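Probable Rab-related GTPase (PDB 5XC5) binds GTP and magnesium as a viral member of the Rab family of small GTPases and may take part in protein transport. Local coordinates at residues Gly5-Lys18 with Thr72-Phe86. The protein carries 1 engineered substitution. Sequence-based numbering, arbitrary orientation.
Sequences GYKIILIGSSGVGK and TKMYYTNSLGCLVVF. With GTP (guanosine-5'-triphosphate), chain B.
Tyr6 CD2 meets Leu80 CD1 at 3.8 Å, obliquely to the ring. Lys7 follows with a fully extended chain, its CG anti to the backbone N (chi1 175°). That reach carries the chain past Ser79 and brings NZ to two backbone carbonyls, one at the end of the 3-10 segment 73-75 and one in the turn from Tyr76 to Ser79. NZ donates to Thr77 O at 2.8 Å, nearly along the C=O axis, and to Tyr75 O at 2.9 Å from above the carbonyl plane. Lys7 O in turn accepts from both Leu80 N and Gly81 N. From Ile8 onward, strands 6-12 and 81-86 run parallel, neighbours in the central sheet of the Ras-like P-loop fold. Ile8 CD1 lies 3.9 Å from Gly81 CA, close against a residue with no side chain. Ile9 and Ile11 each exchange two backbone hydrogen bonds with the partner strand. Ile9 CD1 comes to the edge of the Tyr76 ring, in its plane. Leu10 packs alongside Leu83 on the other face of the sheet, CG to CD1 3.8 Å. Ile11 returns to the face of Ile9, and its CD1 touches Cys82 SG at 3.6 Å. The P-loop begins at Gly12, and next to it a water joins Ser13 N to Val85 O. Val16 CG2 rests on Val85 CG1. Lys18 lays CG 3.8 Å from Val85 CB, then bends at its outer torsions, and NZ binds Gly12 O and the GTP oxygens O2B and O3G.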
ATOM      1  N   GLY A   5     -13.594  10.257   8.829  1.00 22.24           N
ATOM      2  CA  GLY A   5     -12.811   9.117   8.374  1.00 19.70           C
ATOM      3  C   GLY A   5     -11.340   9.415   8.138  1.00 17.03           C
ATOM      4  O   GLY A   5     -10.877  10.543   8.304  1.00 19.12           O
ATOM      5  N   TYR A   6     -10.594   8.395   7.726  1.00 14.58           N
ATOM      6  CA  TYR A   6      -9.154   8.500   7.536  1.00 13.33           C
ATOM      7  C   TYR A   6      -8.816   8.099   6.109  1.00 13.29           C
ATOM      8  O   TYR A   6      -8.999   6.939   5.732  1.00 12.40           O
ATOM      9  CB  TYR A   6      -8.427   7.580   8.521  1.00 14.88           C
ATOM     10  CG  TYR A   6      -8.592   7.992   9.964  1.00 16.66           C
ATOM     11  CD1 TYR A   6      -9.753   7.698  10.666  1.00 18.69           C
ATOM     12  CD2 TYR A   6      -7.589   8.693  10.615  1.00 18.73           C
ATOM     13  CE1 TYR A   6      -9.910   8.098  11.991  1.00 18.51           C
ATOM     14  CE2 TYR A   6      -7.733   9.085  11.943  1.00 19.69           C
ATOM     15  CZ  TYR A   6      -8.896   8.783  12.616  1.00 17.40           C
ATOM     16  OH  TYR A   6      -9.037   9.181  13.936  1.00 24.25           O
ATOM     17  N   LYS A   7      -8.306   9.050   5.324  1.00 12.44           N
ATOM     18  CA  LYS A   7      -8.007   8.787   3.920  1.00 12.32           C
ATOM     19  C   LYS A   7      -6.711   7.991   3.788  1.00 11.13           C
ATOM     20  O   LYS A   7      -5.643   8.451   4.200  1.00 12.30           O
ATOM     21  CB  LYS A   7      -7.929  10.083   3.116  1.00 12.56           C
ATOM     22  CG  LYS A   7      -7.508   9.854   1.658  1.00 13.26           C
ATOM     23  CD  LYS A   7      -7.655  11.101   0.798  1.00 13.63           C
ATOM     24  CE  LYS A   7      -7.149  10.833  -0.617  1.00 14.59           C
ATOM     25  NZ  LYS A   7      -7.379  11.994  -1.536  1.00 15.87           N
ATOM     26  N   ILE A   8      -6.821   6.797   3.220  1.00 10.21           N
ATOM     27  CA  ILE A   8      -5.696   5.909   2.953  1.00 10.94           C
ATOM     28  C   ILE A   8      -5.647   5.688   1.451  1.00 11.30           C
ATOM     29  O   ILE A   8      -6.668   5.347   0.843  1.00 11.66           O
ATOM     30  CB  ILE A   8      -5.874   4.544   3.652  1.00 11.72           C
ATOM     31  CG1 ILE A   8      -6.336   4.695   5.105  1.00 14.48           C
ATOM     32  CG2 ILE A   8      -4.602   3.681   3.512  1.00 13.35           C
ATOM     33  CD1 ILE A   8      -5.364   5.405   5.991  1.00 15.38           C
ATOM     34  N   ILE A   9      -4.469   5.858   0.850  1.00  9.66           N
ATOM     35  CA  ILE A   9      -4.297   5.535  -0.566  1.00 11.39           C
ATOM     36  C   ILE A   9      -3.287   4.404  -0.726  1.00  9.97           C
ATOM     37  O   ILE A   9      -2.333   4.280   0.051  1.00 12.16           O
ATOM     38  CB  ILE A   9      -3.891   6.747  -1.434  1.00 12.32           C
ATOM     39  CG1 ILE A   9      -2.509   7.273  -1.038  1.00 12.50           C
ATOM     40  CG2 ILE A   9      -4.965   7.830  -1.400  1.00 12.33           C
ATOM     41  CD1 ILE A   9      -2.003   8.376  -1.949  1.00 13.39           C
ATOM     42  N   LEU A  10      -3.491   3.590  -1.760  1.00  8.84           N
ATOM     43  CA  LEU A  10      -2.512   2.598  -2.191  1.00  9.22           C
ATOM     44  C   LEU A  10      -1.927   3.074  -3.506  1.00  9.42           C
ATOM     45  O   LEU A  10      -2.671   3.334  -4.463  1.00  9.85           O
ATOM     46  CB  LEU A  10      -3.135   1.217  -2.397  1.00 10.16           C
ATOM     47  CG  LEU A  10      -3.596   0.520  -1.128  1.00 11.51           C
ATOM     48  CD1 LEU A  10      -5.022   0.911  -0.821  1.00 13.80           C
ATOM     49  CD2 LEU A  10      -3.433  -1.006  -1.268  1.00 12.39           C
ATOM     50  N   ILE A  11      -0.598   3.197  -3.547  1.00  8.91           N
ATOM     51  CA  ILE A  11       0.126   3.578  -4.752  1.00  8.52           C
ATOM     52  C   ILE A  11       1.271   2.595  -4.965  1.00  9.00           C
ATOM     53  O   ILE A  11       1.700   1.900  -4.041  1.00  9.47           O
ATOM     54  CB  ILE A  11       0.644   5.030  -4.705  1.00  9.56           C
ATOM     55  CG1 ILE A  11       1.711   5.184  -3.622  1.00  9.66           C
ATOM     56  CG2 ILE A  11      -0.502   6.008  -4.438  1.00 10.25           C
ATOM     57  CD1 ILE A  11       2.234   6.631  -3.455  1.00  9.20           C
ATOM     58  N   GLY A  12       1.742   2.523  -6.197  1.00  7.94           N
ATOM     59  CA  GLY A  12       2.778   1.580  -6.580  1.00  9.39           C
ATOM     60  C   GLY A  12       2.606   1.196  -8.032  1.00  9.13           C
ATOM     61  O   GLY A  12       1.579   1.448  -8.653  1.00  8.80           O
ATOM     62  N   SER A  13       3.658   0.595  -8.587  1.00  9.07           N
ATOM     63  CA  SER A  13       3.680   0.354 -10.020  1.00  9.94           C
ATOM     64  C   SER A  13       2.682  -0.735 -10.407  1.00  9.46           C
ATOM     65  O   SER A  13       2.142  -1.451  -9.566  1.00  9.45           O
ATOM     66  CB  SER A  13       5.096   0.023 -10.464  1.00 11.74           C
ATOM     67  OG  SER A  13       5.882   1.184 -10.253  1.00 15.45           O
ATOM     68  N   SER A  14       2.412  -0.832 -11.705  1.00  9.94           N
ATOM     69  CA  SER A  14       1.363  -1.736 -12.158  1.00 11.13           C
ATOM     70  C   SER A  14       1.745  -3.190 -11.905  1.00 10.83           C
ATOM     71  O   SER A  14       2.898  -3.587 -12.087  1.00 12.20           O
ATOM     72  CB  SER A  14       1.087  -1.526 -13.646  1.00 12.14           C
ATOM     73  OG  SER A  14       0.097  -2.439 -14.096  1.00 12.34           O
ATOM     74  N   GLY A  15       0.772  -3.974 -11.450  1.00 10.69           N
ATOM     75  CA  GLY A  15       0.949  -5.396 -11.285  1.00 11.00           C
ATOM     76  C   GLY A  15       1.475  -5.838  -9.940  1.00 12.54           C
ATOM     77  O   GLY A  15       1.601  -7.044  -9.720  1.00 12.94           O
ATOM     78  N   VAL A  16       1.756  -4.906  -9.025  1.00  9.83           N
ATOM     79  CA  VAL A  16       2.386  -5.269  -7.753  1.00  9.93           C
ATOM     80  C   VAL A  16       1.414  -5.901  -6.767  1.00 10.75           C
ATOM     81  O   VAL A  16       1.866  -6.486  -5.770  1.00 10.28           O
ATOM     82  CB  VAL A  16       3.130  -4.087  -7.103  1.00  9.84           C
ATOM     83  CG1 VAL A  16       4.234  -3.569  -8.020  1.00  9.49           C
ATOM     84  CG2 VAL A  16       2.169  -2.970  -6.735  1.00  8.28           C
ATOM     85  N   GLY A  17       0.110  -5.787  -7.005  1.00  9.87           N
ATOM     86  CA  GLY A  17      -0.900  -6.366  -6.154  1.00  9.16           C
ATOM     87  C   GLY A  17      -1.698  -5.407  -5.266  1.00  9.12           C
ATOM     88  O   GLY A  17      -2.322  -5.872  -4.309  1.00  8.95           O
ATOM     89  N   LYS A  18      -1.719  -4.102  -5.577  1.00  8.96           N
ATOM     90  CA  LYS A  18      -2.497  -3.156  -4.776  1.00  8.19           C
ATOM     91  C   LYS A  18      -3.968  -3.565  -4.701  1.00  9.96           C
ATOM     92  O   LYS A  18      -4.554  -3.625  -3.613  1.00  8.76           O
ATOM     93  CB  LYS A  18      -2.371  -1.750  -5.365  1.00  9.27           C
ATOM     94  CG  LYS A  18      -0.940  -1.211  -5.381  1.00  9.46           C
ATOM     95  CD  LYS A  18      -0.878   0.176  -6.029  1.00 10.05           C
ATOM     96  CE  LYS A  18      -1.368   0.179  -7.479  1.00 10.99           C
ATOM     97  NZ  LYS A  18      -0.494  -0.583  -8.428  1.00 10.14           N
ATOM     98  N   THR A  72      -3.775   9.122 -10.989  1.00  8.53           N
ATOM     99  CA  THR A  72      -3.368   8.771  -9.635  1.00  9.24           C
ATOM    100  C   THR A  72      -2.910   9.991  -8.854  1.00 10.07           C
ATOM    101  O   THR A  72      -3.200  10.113  -7.658  1.00 10.92           O
ATOM    102  CB  THR A  72      -2.273   7.706  -9.722  1.00  9.97           C
ATOM    103  OG1 THR A  72      -2.862   6.511 -10.254  1.00  9.33           O
ATOM    104  CG2 THR A  72      -1.657   7.426  -8.358  1.00  9.62           C
ATOM    105  N   LYS A  73      -2.225  10.919  -9.526  1.00 10.73           N
ATOM    106  CA  LYS A  73      -1.723  12.125  -8.883  1.00 13.17           C
ATOM    107  C   LYS A  73      -2.842  12.922  -8.222  1.00 13.10           C
ATOM    108  O   LYS A  73      -2.614  13.565  -7.193  1.00 14.78           O
ATOM    109  CB  LYS A  73      -1.006  12.973  -9.940  1.00 17.04           C
ATOM    110  CG  LYS A  73      -0.550  14.345  -9.475  1.00 20.16           C
ATOM    111  CD  LYS A  73       0.305  15.049 -10.541  1.00 23.64           C
ATOM    112  CE  LYS A  73       1.690  14.426 -10.668  1.00 26.61           C
ATOM    113  NZ  LYS A  73       2.483  14.960 -11.823  1.00 28.36           N
ATOM    114  N   MET A  74      -4.053  12.874  -8.777  1.00 11.09           N
ATOM    115  CA  MET A  74      -5.162  13.668  -8.248  1.00 10.83           C
ATOM    116  C   MET A  74      -5.715  13.122  -6.947  1.00 14.46           C
ATOM    117  O   MET A  74      -6.605  13.753  -6.362  1.00 17.63           O
ATOM    118  CB  MET A  74      -6.265  13.770  -9.305  1.00 13.18           C
ATOM    119  CG  MET A  74      -5.826  14.496 -10.574  1.00 12.91           C
ATOM    120  SD  MET A  74      -5.243  16.177 -10.246  1.00 15.62           S
ATOM    121  CE  MET A  74      -6.748  16.931  -9.667  1.00 19.12           C
ATOM    122  N   TYR A  75      -5.207  11.989  -6.468  1.00 12.20           N
ATOM    123  CA  TYR A  75      -5.678  11.367  -5.240  1.00 13.46           C
ATOM    124  C   TYR A  75      -4.697  11.510  -4.087  1.00 14.11           C
ATOM    125  O   TYR A  75      -5.005  11.065  -2.973  1.00 15.07           O
ATOM    126  CB  TYR A  75      -6.064   9.902  -5.507  1.00 13.20           C
ATOM    127  CG  TYR A  75      -7.270   9.858  -6.404  1.00 15.35           C
ATOM    128  CD1 TYR A  75      -7.131   9.856  -7.786  1.00 15.85           C
ATOM    129  CD2 TYR A  75      -8.556   9.902  -5.874  1.00 16.15           C
ATOM    130  CE1 TYR A  75      -8.239   9.866  -8.619  1.00 15.61           C
ATOM    131  CE2 TYR A  75      -9.670   9.917  -6.697  1.00 16.04           C
ATOM    132  CZ  TYR A  75      -9.506   9.893  -8.068  1.00 18.33           C
ATOM    133  OH  TYR A  75     -10.613   9.907  -8.889  1.00 21.23           O
ATOM    134  N   TYR A  76      -3.541  12.142  -4.314  1.00 13.12           N
ATOM    135  CA  TYR A  76      -2.547  12.303  -3.255  1.00 14.31           C
ATOM    136  C   TYR A  76      -3.048  13.212  -2.143  1.00 16.81           C
ATOM    137  O   TYR A  76      -2.796  12.953  -0.961  1.00 14.63           O
ATOM    138  CB  TYR A  76      -1.270  12.922  -3.821  1.00 13.32           C
ATOM    139  CG  TYR A  76      -0.426  12.059  -4.726  1.00 13.81           C
ATOM    140  CD1 TYR A  76      -0.312  10.683  -4.529  1.00 16.02           C
ATOM    141  CD2 TYR A  76       0.291  12.629  -5.762  1.00 12.47           C
ATOM    142  CE1 TYR A  76       0.483   9.912  -5.363  1.00 17.60           C
ATOM    143  CE2 TYR A  76       1.083  11.868  -6.589  1.00 14.34           C
ATOM    144  CZ  TYR A  76       1.178  10.516  -6.387  1.00 14.04           C
ATOM    145  OH  TYR A  76       1.969   9.752  -7.229  1.00 17.64           O
ATOM    146  N   THR A  77      -3.708  14.310  -2.504  1.00 17.59           N
ATOM    147  CA  THR A  77      -3.935  15.383  -1.548  1.00 18.35           C
ATOM    148  C   THR A  77      -4.828  14.910  -0.406  1.00 16.98           C
ATOM    149  O   THR A  77      -5.741  14.101  -0.599  1.00 17.46           O
ATOM    150  CB  THR A  77      -4.529  16.604  -2.259  1.00 21.99           C
ATOM    151  OG1 THR A  77      -4.634  17.696  -1.337  1.00 28.83           O
ATOM    152  CG2 THR A  77      -5.895  16.292  -2.832  1.00 19.12           C
ATOM    153  N   ASN A  78      -4.530  15.395   0.799  1.00 16.87           N
ATOM    154  CA  ASN A  78      -5.282  15.118   2.020  1.00 17.20           C
ATOM    155  C   ASN A  78      -5.180  13.672   2.485  1.00 17.73           C
ATOM    156  O   ASN A  78      -5.974  13.244   3.331  1.00 17.42           O
ATOM    157  CB  ASN A  78      -6.750  15.556   1.929  1.00 18.59           C
ATOM    158  CG  ASN A  78      -6.894  17.045   1.737  1.00 22.90           C
ATOM    159  OD1 ASN A  78      -6.184  17.830   2.366  1.00 27.47           O
ATOM    160  ND2 ASN A  78      -7.804  17.446   0.860  1.00 29.21           N
ATOM    161  N   SER A  79      -4.229  12.903   1.962  1.00 14.66           N
ATOM    162  CA  SER A  79      -4.042  11.542   2.442  1.00 14.63           C
ATOM    163  C   SER A  79      -3.459  11.579   3.844  1.00 15.91           C
ATOM    164  O   SER A  79      -2.529  12.344   4.118  1.00 18.43           O
ATOM    165  CB  SER A  79      -3.088  10.798   1.515  1.00 14.92           C
ATOM    166  OG  SER A  79      -3.680  10.607   0.246  1.00 17.07           O
ATOM    167  N   LEU A  80      -4.006  10.758   4.740  1.00 13.07           N
ATOM    168  CA  LEU A  80      -3.437  10.592   6.069  1.00 12.71           C
ATOM    169  C   LEU A  80      -2.517   9.383   6.173  1.00 13.18           C
ATOM    170  O   LEU A  80      -1.537   9.422   6.918  1.00 13.80           O
ATOM    171  CB  LEU A  80      -4.555  10.479   7.116  1.00 13.09           C
ATOM    172  CG  LEU A  80      -5.482  11.700   7.178  1.00 16.69           C
ATOM    173  CD1 LEU A  80      -6.538  11.537   8.274  1.00 18.52           C
ATOM    174  CD2 LEU A  80      -4.689  12.975   7.385  1.00 19.53           C
ATOM    175  N   GLY A  81      -2.800   8.323   5.428  1.00 11.06           N
ATOM    176  CA  GLY A  81      -1.921   7.173   5.383  1.00 11.32           C
ATOM    177  C   GLY A  81      -1.736   6.740   3.942  1.00 10.46           C
ATOM    178  O   GLY A  81      -2.592   6.966   3.090  1.00 11.04           O
ATOM    179  N   CYS A  82      -0.601   6.114   3.683  1.00 10.10           N
ATOM    180  CA  CYS A  82      -0.316   5.635   2.338  1.00  9.67           C
ATOM    181  C   CYS A  82       0.382   4.291   2.422  1.00 10.18           C
ATOM    182  O   CYS A  82       1.361   4.137   3.162  1.00 10.22           O
ATOM    183  CB  CYS A  82       0.571   6.636   1.580  1.00 10.24           C
ATOM    184  SG  CYS A  82       1.079   6.101  -0.078  1.00 14.35           S
ATOM    185  N   LEU A  83      -0.111   3.335   1.639  1.00  9.06           N
ATOM    186  CA  LEU A  83       0.575   2.076   1.396  1.00  9.51           C
ATOM    187  C   LEU A  83       1.268   2.193   0.045  1.00  8.73           C
ATOM    188  O   LEU A  83       0.606   2.446  -0.970  1.00  9.46           O
ATOM    189  CB  LEU A  83      -0.452   0.946   1.361  1.00  9.54           C
ATOM    190  CG  LEU A  83      -1.257   0.710   2.652  1.00 10.67           C
ATOM    191  CD1 LEU A  83      -2.372  -0.280   2.408  1.00 13.42           C
ATOM    192  CD2 LEU A  83      -0.365   0.187   3.762  1.00 10.57           C
ATOM    193  N   VAL A  84       2.593   2.028   0.027  1.00  7.93           N
ATOM    194  CA  VAL A  84       3.355   2.020  -1.220  1.00  8.06           C
ATOM    195  C   VAL A  84       3.790   0.585  -1.480  1.00  9.21           C
ATOM    196  O   VAL A  84       4.646   0.049  -0.770  1.00  9.59           O
ATOM    197  CB  VAL A  84       4.567   2.958  -1.164  1.00  8.46           C
ATOM    198  CG1 VAL A  84       5.239   3.030  -2.537  1.00  9.90           C
ATOM    199  CG2 VAL A  84       4.138   4.350  -0.721  1.00 10.36           C
ATOM    200  N   VAL A  85       3.202  -0.042  -2.499  1.00  8.36           N
ATOM    201  CA  VAL A  85       3.342  -1.475  -2.728  1.00  8.75           C
ATOM    202  C   VAL A  85       4.344  -1.729  -3.845  1.00  9.22           C
ATOM    203  O   VAL A  85       4.380  -0.999  -4.843  1.00  7.42           O
ATOM    204  CB  VAL A  85       1.963  -2.080  -3.055  1.00  8.09           C
ATOM    205  CG1 VAL A  85       2.042  -3.594  -3.126  1.00  9.21           C
ATOM    206  CG2 VAL A  85       0.931  -1.640  -2.014  1.00  8.67           C
ATOM    207  N   PHE A  86       5.166  -2.766  -3.672  1.00  7.69           N
ATOM    208  CA  PHE A  86       6.003  -3.269  -4.757  1.00  9.22           C
ATOM    209  C   PHE A  86       6.009  -4.795  -4.722  1.00  8.53           C
ATOM    210  O   PHE A  86       5.539  -5.424  -3.775  1.00  9.02           O
ATOM    211  CB  PHE A  86       7.420  -2.676  -4.723  1.00  9.48           C
ATOM    212  CG  PHE A  86       8.301  -3.270  -3.655  1.00  8.40           C
ATOM    213  CD1 PHE A  86       8.292  -2.748  -2.366  1.00  9.04           C
ATOM    214  CD2 PHE A  86       9.157  -4.332  -3.944  1.00  8.75           C
ATOM    215  CE1 PHE A  86       9.103  -3.272  -1.386  1.00  9.61           C
ATOM    216  CE2 PHE A  86       9.967  -4.868  -2.950  1.00  9.87           C
ATOM    217  CZ  PHE A  86       9.925  -4.338  -1.667  1.00  9.38           C
TER
HETATM  218  PG  GTP B 201      -2.529  -1.958 -11.317  1.00 11.07           P
HETATM  219  O1G GTP B 201      -3.982  -1.707 -10.963  1.00 11.62           O
HETATM  220  O2G GTP B 201      -2.345  -2.235 -12.780  1.00 11.58           O
HETATM  221  O3G GTP B 201      -1.616  -0.857 -10.824  1.00 11.85           O
HETATM  222  O3B GTP B 201      -2.013  -3.352 -10.622  1.00 10.67           O
HETATM  223  PB  GTP B 201      -2.224  -3.819  -9.082  1.00  8.76           P
HETATM  224  O1B GTP B 201      -3.585  -3.393  -8.568  1.00 10.19           O
HETATM  225  O2B GTP B 201      -1.069  -3.348  -8.244  1.00  9.77           O
HETATM  226  O3A GTP B 201      -2.045  -5.425  -9.124  1.00 10.58           O
HETATM  227  PA  GTP B 201      -3.249  -6.517  -9.129  1.00 23.30           P
HETATM  228  O1A GTP B 201      -3.902  -6.605  -7.744  1.00 11.34           O
HETATM  229  O2A GTP B 201      -4.195  -6.261 -10.321  1.00 13.09           O
HETATM  230  O5' GTP B 201      -2.391  -7.883  -9.331  1.00 11.44           O
HETATM  231  C5' GTP B 201      -1.645  -8.113 -10.509  1.00 13.63           C
HETATM  232  C4' GTP B 201      -1.401  -9.613 -10.669  1.00 14.16           C
HETATM  233  O4' GTP B 201      -0.554 -10.027  -9.607  1.00 14.06           O
HETATM  234  C3' GTP B 201      -2.663 -10.451 -10.582  1.00 18.15           C
HETATM  235  O3' GTP B 201      -2.594 -11.525 -11.509  1.00 21.62           O
HETATM  236  C2' GTP B 201      -2.624 -11.003  -9.174  1.00 17.37           C
HETATM  237  O2' GTP B 201      -3.290 -12.239  -9.052  1.00 20.65           O
HETATM  238  C1' GTP B 201      -1.134 -11.119  -8.920  1.00 14.03           C
HETATM  239  N9  GTP B 201      -0.873 -10.992  -7.479  1.00 13.02           N
HETATM  240  C8  GTP B 201      -1.373 -10.054  -6.615  1.00 12.63           C
HETATM  241  N7  GTP B 201      -0.878 -10.283  -5.381  1.00 13.19           N
HETATM  242  C5  GTP B 201      -0.067 -11.369  -5.452  1.00 11.59           C
HETATM  243  C6  GTP B 201       0.695 -12.042  -4.503  1.00 10.45           C
HETATM  244  O6  GTP B 201       0.753 -11.715  -3.304  1.00 11.69           O
HETATM  245  N1  GTP B 201       1.411 -13.133  -4.936  1.00 11.61           N
HETATM  246  C2  GTP B 201       1.405 -13.552  -6.250  1.00 11.76           C
HETATM  247  N2  GTP B 201       2.133 -14.613  -6.581  1.00 12.56           N
HETATM  248  N3  GTP B 201       0.662 -12.889  -7.199  1.00 12.40           N
HETATM  249  C4  GTP B 201      -0.058 -11.820  -6.773  1.00 11.73           C
HETATM  250  O   HOH W   1      -8.710  13.044  -4.105  1.00 28.26           O
HETATM  251  O   HOH W   2       5.963   0.048  -6.916  1.00  9.98           O